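Local coordinates for single-stranded DNA-binding protein (Enterobacter phage Enc34, PDB 5ODK) that probably binds single-stranded DNA during phage DNA replication, through an OB-fold domain, at residues I71-T74 and K75-K79; A62-K65 and I66-Q70. All blocks are in the same frame, centred on the assembly; numbering follows the deposited sequence.

Contact 1: residues I71-T74 and K75-K79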
ATOM      1  N   ILE A  71       0.644  12.242  -3.829  1.00 13.50           N
ATOM      2  CA  ILE A  71       1.866  12.577  -3.098  1.00 13.23           C
ATOM      3  C   ILE A  71       2.157  14.091  -3.130  1.00 14.09           C
ATOM      4  O   ILE A  71       2.482  14.674  -2.096  1.00 13.25           O
ATOM      5  CB  ILE A  71       3.046  11.746  -3.631  1.00 13.51           C
ATOM      6  CG1 ILE A  71       2.908  10.319  -3.131  1.00 14.19           C
ATOM      7  CG2 ILE A  71       4.400  12.336  -3.234  1.00 14.38           C
ATOM      8  CD1 ILE A  71       3.879   9.362  -3.781  1.00 14.81           C
ATOM      9  N   GLU A  72       1.980  14.732  -4.295  1.00 14.23           N
ATOM     10  CA  GLU A  72       2.179  16.168  -4.380  1.00 14.80           C
ATOM     11  C   GLU A  72       1.190  16.939  -3.514  1.00 15.16           C
ATOM     12  O   GLU A  72       1.554  17.898  -2.843  1.00 15.39           O
ATOM     13  CB  GLU A  72       2.163  16.651  -5.846  1.00 16.50           C
ATOM     14  CG  GLU A  72       3.319  16.097  -6.646  1.00 18.63           C
ATOM     15  CD  GLU A  72       4.684  16.439  -6.038  1.00 21.36           C
ATOM     16  OE1 GLU A  72       4.954  17.630  -5.802  1.00 31.00           O
ATOM     17  OE2 GLU A  72       5.475  15.507  -5.772  1.00 23.55           O
ATOM     18  N   LEU A  73      -0.063  16.495  -3.488  1.00 14.51           N
ATOM     19  CA  LEU A  73      -1.080  17.151  -2.672  1.00 15.92           C
ATOM     20  C   LEU A  73      -0.710  17.034  -1.188  1.00 14.97           C
ATOM     21  O   LEU A  73      -0.906  17.955  -0.381  1.00 15.50           O
ATOM     22  CB  LEU A  73      -2.432  16.518  -2.939  1.00 16.52           C
ATOM     23  CG  LEU A  73      -3.640  17.056  -2.206  1.00 22.20           C
ATOM     24  CD1 LEU A  73      -3.890  18.511  -2.561  1.00 24.52           C
ATOM     25  CD2 LEU A  73      -4.862  16.187  -2.514  1.00 27.22           C
ATOM     26  N   THR A  74      -0.207  15.857  -0.830  1.00 13.61           N
ATOM     27  CA  THR A  74       0.120  15.589   0.562  1.00 13.01           C
ATOM     28  C   THR A  74       1.293  16.481   1.005  1.00 12.77           C
ATOM     29  O   THR A  74       1.284  17.039   2.094  1.00 14.10           O
ATOM     30  CB  THR A  74       0.460  14.107   0.728  1.00 13.17           C
ATOM     31  OG1 THR A  74      -0.657  13.328   0.299  1.00 14.03           O
ATOM     32  CG2 THR A  74       0.737  13.745   2.190  1.00 13.30           C
ATOM     33  N   LYS A  75       2.288  16.655   0.126  1.00 13.34           N
ATOM     34  CA  LYS A  75       3.393  17.591   0.424  1.00 14.45           C
ATOM     35  C   LYS A  75       2.828  18.991   0.681  1.00 14.26           C
ATOM     36  O   LYS A  75       3.252  19.688   1.599  1.00 15.51           O
ATOM     37  CB  LYS A  75       4.377  17.642  -0.763  1.00 14.52           C
ATOM     38  CG  LYS A  75       5.223  16.393  -0.988  1.00 15.38           C
ATOM     39  CD  LYS A  75       6.052  16.576  -2.250  1.00 18.20           C
ATOM     40  CE  LYS A  75       6.906  15.392  -2.619  1.00 17.51           C
ATOM     41  NZ  LYS A  75       7.647  15.606  -3.867  1.00 20.32           N
ATOM     42  N   LYS A  76       1.903  19.412  -0.185  1.00 14.89           N
ATOM     43  CA  LYS A  76       1.380  20.776  -0.156  1.00 16.96           C
ATOM     44  C   LYS A  76       0.671  21.092   1.163  1.00 16.64           C
ATOM     45  O   LYS A  76       0.710  22.230   1.648  1.00 17.60           O
ATOM     46  CB  LYS A  76       0.427  20.967  -1.345  1.00 16.28           C
ATOM     47  CG  LYS A  76      -0.096  22.379  -1.517  1.00 21.62           C
ATOM     48  CD  LYS A  76      -0.949  22.481  -2.769  1.00 26.32           C
ATOM     49  CE  LYS A  76      -1.560  23.852  -2.946  1.00 30.39           C
ATOM     50  NZ  LYS A  76      -2.176  23.976  -4.294  1.00 37.13           N
ATOM     51  N   ASN A  77       0.023  20.062   1.726  1.00 14.81           N
ATOM     52  CA  ASN A  77      -0.850  20.257   2.889  1.00 15.96           C
ATOM     53  C   ASN A  77      -0.246  19.837   4.215  1.00 13.95           C
ATOM     54  O   ASN A  77      -0.961  19.689   5.215  1.00 15.76           O
ATOM     55  CB  ASN A  77      -2.188  19.612   2.587  1.00 18.80           C
ATOM     56  CG  ASN A  77      -2.959  20.415   1.516  1.00 21.74           C
ATOM     57  OD1 ASN A  77      -3.080  21.620   1.635  1.00 23.52           O
ATOM     58  ND2 ASN A  77      -3.382  19.763   0.450  1.00 29.91           N
ATOM     59  N   HIS A  78       1.074  19.681   4.237  1.00 13.01           N
ATOM     60  CA  HIS A  78       1.750  19.349   5.469  1.00 13.68           C
ATOM     61  C   HIS A  78       1.549  20.399   6.565  1.00 13.43           C
ATOM     62  O   HIS A  78       1.455  21.594   6.302  1.00 14.66           O
ATOM     63  CB  HIS A  78       3.216  19.101   5.185  1.00 14.25           C
ATOM     64  CG  HIS A  78       4.027  18.795   6.390  1.00 13.85           C
ATOM     65  ND1 HIS A  78       3.858  17.642   7.135  1.00 14.08           N
ATOM     66  CD2 HIS A  78       5.022  19.493   6.985  1.00 15.75           C
ATOM     67  CE1 HIS A  78       4.732  17.651   8.128  1.00 15.52           C
ATOM     68  NE2 HIS A  78       5.446  18.768   8.068  1.00 16.38           N
ATOM     69  N   LYS A  79       1.502  19.953   7.821  1.00 12.60           N
ATOM     70  CA  LYS A  79       1.110  20.846   8.901  1.00 13.72           C
ATOM     71  C   LYS A  79       2.047  21.992   9.235  1.00 13.83           C
ATOM     72  O   LYS A  79       1.618  22.945   9.900  1.00 14.81           O
ATOM     73  CB  LYS A  79       0.748  20.051  10.148  1.00 14.10           C
ATOM     74  CG  LYS A  79       1.904  19.290  10.745  1.00 14.55           C
ATOM     75  CD  LYS A  79       1.424  18.527  11.972  1.00 16.15           C
ATOM     76  CE  LYS A  79       2.437  17.527  12.446  1.00 17.82           C
ATOM     77  NZ  LYS A  79       2.011  16.952  13.736  1.00 19.08           N
TER

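Contact 2: residues A62-K65 and I66-Q70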
ATOM      1  N   ALA A  62      -1.917   4.175 -14.815  1.00 16.37           N
ATOM      2  CA  ALA A  62      -2.843   5.245 -14.431  1.00 17.73           C
ATOM      3  C   ALA A  62      -2.926   5.429 -12.935  1.00 16.31           C
ATOM      4  O   ALA A  62      -2.917   6.550 -12.441  1.00 16.27           O
ATOM      5  CB  ALA A  62      -4.225   4.995 -15.015  1.00 19.53           C
ATOM      6  N   ILE A  63      -3.011   4.329 -12.192  1.00 14.99           N
ATOM      7  CA  ILE A  63      -3.093   4.473 -10.748  1.00 14.00           C
ATOM      8  C   ILE A  63      -1.764   4.968 -10.175  1.00 13.78           C
ATOM      9  O   ILE A  63      -1.768   5.731  -9.219  1.00 13.83           O
ATOM     10  CB  ILE A  63      -3.636   3.198 -10.032  1.00 13.76           C
ATOM     11  CG1 ILE A  63      -4.020   3.496  -8.560  1.00 14.92           C
ATOM     12  CG2 ILE A  63      -2.679   2.047 -10.168  1.00 14.08           C
ATOM     13  CD1 ILE A  63      -5.152   4.477  -8.398  1.00 14.54           C
ATOM     14  N   LYS A  64      -0.639   4.604 -10.781  1.00 14.06           N
ATOM     15  CA  LYS A  64       0.624   5.176 -10.340  1.00 14.34           C
ATOM     16  C   LYS A  64       0.642   6.688 -10.555  1.00 14.95           C
ATOM     17  O   LYS A  64       1.121   7.415  -9.702  1.00 15.14           O
ATOM     18  CB  LYS A  64       1.814   4.480 -10.986  1.00 16.23           C
ATOM     19  CG  LYS A  64       3.139   4.782 -10.258  1.00 18.12           C
ATOM     20  CD  LYS A  64       3.889   5.830 -11.010  1.00 19.45           C
ATOM     21  CE  LYS A  64       5.169   6.072 -10.194  1.00 20.86           C
ATOM     22  NZ  LYS A  64       5.947   7.175 -10.781  1.00 22.90           N
ATOM     23  N   LYS A  65       0.126   7.146 -11.705  1.00 16.03           N
ATOM     24  CA  LYS A  65       0.039   8.589 -11.984  1.00 18.07           C
ATOM     25  C   LYS A  65      -0.797   9.313 -10.911  1.00 15.61           C
ATOM     26  O   LYS A  65      -0.423  10.378 -10.415  1.00 17.93           O
ATOM     27  CB  LYS A  65      -0.502   8.814 -13.403  1.00 20.49           C
ATOM     28  CG  LYS A  65      -0.618  10.267 -13.773  1.00 24.16           C
ATOM     29  CD  LYS A  65      -0.637  10.460 -15.276  1.00 28.43           C
ATOM     30  CE  LYS A  65      -0.619  11.946 -15.553  1.00 29.51           C
ATOM     31  NZ  LYS A  65      -0.346  12.148 -16.983  1.00 30.42           N
ATOM     32  N   ILE A  66      -1.916   8.705 -10.542  1.00 14.78           N
ATOM     33  CA  ILE A  66      -2.749   9.257  -9.505  1.00 15.02           C
ATOM     34  C   ILE A  66      -1.982   9.297  -8.177  1.00 14.02           C
ATOM     35  O   ILE A  66      -2.049  10.263  -7.426  1.00 15.25           O
ATOM     36  CB  ILE A  66      -4.046   8.411  -9.369  1.00 15.95           C
ATOM     37  CG1 ILE A  66      -4.978   8.707 -10.561  1.00 16.97           C
ATOM     38  CG2 ILE A  66      -4.751   8.723  -8.057  1.00 17.57           C
ATOM     39  CD1 ILE A  66      -6.178   7.799 -10.697  1.00 19.10           C
ATOM     40  N   ILE A  67      -1.282   8.208  -7.864  1.00 13.52           N
ATOM     41  CA  ILE A  67      -0.473   8.178  -6.628  1.00 13.17           C
ATOM     42  C   ILE A  67       0.532   9.322  -6.615  1.00 13.47           C
ATOM     43  O   ILE A  67       0.648  10.018  -5.591  1.00 13.91           O
ATOM     44  CB  ILE A  67       0.227   6.802  -6.476  1.00 14.69           C
ATOM     45  CG1 ILE A  67      -0.790   5.748  -6.062  1.00 14.78           C
ATOM     46  CG2 ILE A  67       1.368   6.874  -5.459  1.00 14.56           C
ATOM     47  CD1 ILE A  67      -0.303   4.326  -6.253  1.00 16.88           C
ATOM     48  N   ASP A  68       1.212   9.569  -7.744  1.00 14.10           N
ATOM     49  CA  ASP A  68       2.165  10.673  -7.772  1.00 14.47           C
ATOM     50  C   ASP A  68       1.469  12.013  -7.491  1.00 12.92           C
ATOM     51  O   ASP A  68       1.987  12.862  -6.764  1.00 15.42           O
ATOM     52  CB  ASP A  68       2.910  10.700  -9.097  1.00 15.87           C
ATOM     53  CG  ASP A  68       3.935   9.600  -9.255  1.00 17.58           C
ATOM     54  OD1 ASP A  68       4.353   8.969  -8.258  1.00 21.68           O
ATOM     55  OD2 ASP A  68       4.379   9.407 -10.412  1.00 20.54           O
ATOM     56  N   GLU A  69       0.302  12.199  -8.092  1.00 13.31           N
ATOM     57  CA  GLU A  69      -0.483  13.420  -7.884  1.00 14.69           C
ATOM     58  C   GLU A  69      -0.896  13.586  -6.424  1.00 14.95           C
ATOM     59  O   GLU A  69      -0.824  14.641  -5.841  1.00 15.41           O
ATOM     60  CB  GLU A  69      -1.698  13.428  -8.789  1.00 15.77           C
ATOM     61  CG  GLU A  69      -1.304  13.588 -10.253  1.00 18.98           C
ATOM     62  CD  GLU A  69      -2.329  13.192 -11.280  1.00 20.16           C
ATOM     63  OE1 GLU A  69      -3.442  12.787 -10.939  1.00 22.41           O
ATOM     64  OE2 GLU A  69      -2.002  13.314 -12.483  1.00 21.54           O
ATOM     65  N   GLN A  70      -1.296  12.491  -5.799  1.00 14.69           N
ATOM     66  CA  GLN A  70      -1.718  12.530  -4.398  1.00 13.85           C
ATOM     67  C   GLN A  70      -0.530  12.767  -3.470  1.00 12.98           C
ATOM     68  O   GLN A  70      -0.680  13.436  -2.448  1.00 13.84           O
ATOM     69  CB  GLN A  70      -2.466  11.259  -3.996  1.00 14.14           C
ATOM     70  CG  GLN A  70      -3.743  11.098  -4.808  1.00 15.08           C
ATOM     71  CD  GLN A  70      -4.721  12.236  -4.624  1.00 15.47           C
ATOM     72  OE1 GLN A  70      -5.063  12.603  -3.514  1.00 16.58           O
ATOM     73  NE2 GLN A  70      -5.102  12.866  -5.731  1.00 19.74           N
TER
HETATM   74  O   HOH W   1       1.215  12.154 -11.925  1.00 28.71           O

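Contact 1: residues I71-T74 and K75-K79
Glu72 and Lys75, one turn apart near the C-terminal end of helix 61-76, form the salt bridge of this contact. The two side chains run side by side and point the same way. Lys75 is extended beyond CG, whereas Glu72 bends at its second torsion (chi2 -57°), which turns the carboxylate toward the outer end of the lysine. Lys75 NZ reaches Glu72 OE2 at 2.9 Å on the syn side, 17° out of the carboxylate plane, and Lys75 CE lies 3.5 Å from the same oxygen, so methylene as well as ammonium lies against the acid.

Carbon-to-carbon contact is sparser. Ile71 CG2 touches Lys75 CE at 4.0 Å, the two chains crossing at a slant, while the isoleucine itself is buried against Leu90 and Phe91. On the exposed side a methyl group lies close to an amide: Leu73 CD1 comes within 3.3 Å of Asn77 ND2 where the two side chains cross.

The backbone bonds show the helix running out. Lys75 N donates to Ile71 O at 3.0 Å and Lys76 N to Glu72 O at 3.1 Å, both in the regular i to i+4 pattern. The next amide, Asn77 N, is held weakly and by two acceptors, Leu73 O at 3.1 Å and Thr74 O at 3.3 Å; Asn77 is also the first residue to leave helical backbone angles.

Beyond this point His78 turns inward, its ND1 bonded to Ser153 and its NE2 to Glu155, while Thr74 OG1 bonds back to the carbonyl of Gln70. The arrangement is that of a helix C-terminus where i to i+4 bonding gives way to weak i to i+3 bonds, here docked on the long strands 144-156 and 159-173 of the OB-fold sheet.

Contact 2: residues A62-K65 and I66-Q70
Lys64 and Asp68 form an i to i+4 salt bridge on helix 61-76, an amphipathic helix packed on the strands of the OB-fold domain. Lys64 starts from CB with its CG beside the carbonyl carbon, and the chain then bends (chi2 -101°), which turns the outer methylenes toward the next turn. CD comes within 3.7 Å of Asp68 OD2, CE closes to 3.4 Å from that oxygen, and NZ bonds it at 2.8 Å, using the syn lone pair. The lysine is shared: its charge also makes a cation-pi contact with Trp109.

Ile63 and Ile67 are buried over Ile23 and Met55, and Ile67 CD1 approaches Ile63 CG1 at 4.5 Å. At the margin, partly exposed Ile66 rests on Val12 and Leu17, its CD1 4.2 Å from Ile63 CD1.

On the outer face the methylene carbons of Lys65, not its ammonium, lie against Glu69 OE2, CG at 3.6 Å, while Lys65 NZ stays 4.9 Å from that oxygen, too far for a salt bridge. Lys65 O accepts hydrogen bonds from the amide of Glu69 and from a water at 2.8 Å, and the same water donates a second, weak bond to Glu69 OE2.

Contact 2 lies wholly within helix 61-76, and contact 1 covers its last turn and the residues just after it, their centres about 14 Å apart. Both are partly buried: Ile63 and Ile67 in contact 2 and Ile71 in contact 1 face inward, while Lys65, Glu69, Glu72 and Leu73 are exposed. Regular i to i+4 backbone bonds run throughout contact 2 and give way in contact 1. Each has a lysine-carboxylate pair, but the spacing is three residues in contact 1, acid first, and four in contact 2. Strands 8-12, 23-26 and 49-56 support 62-70, whereas loops and the long strands 144-156 and 159-173 receive 71-79.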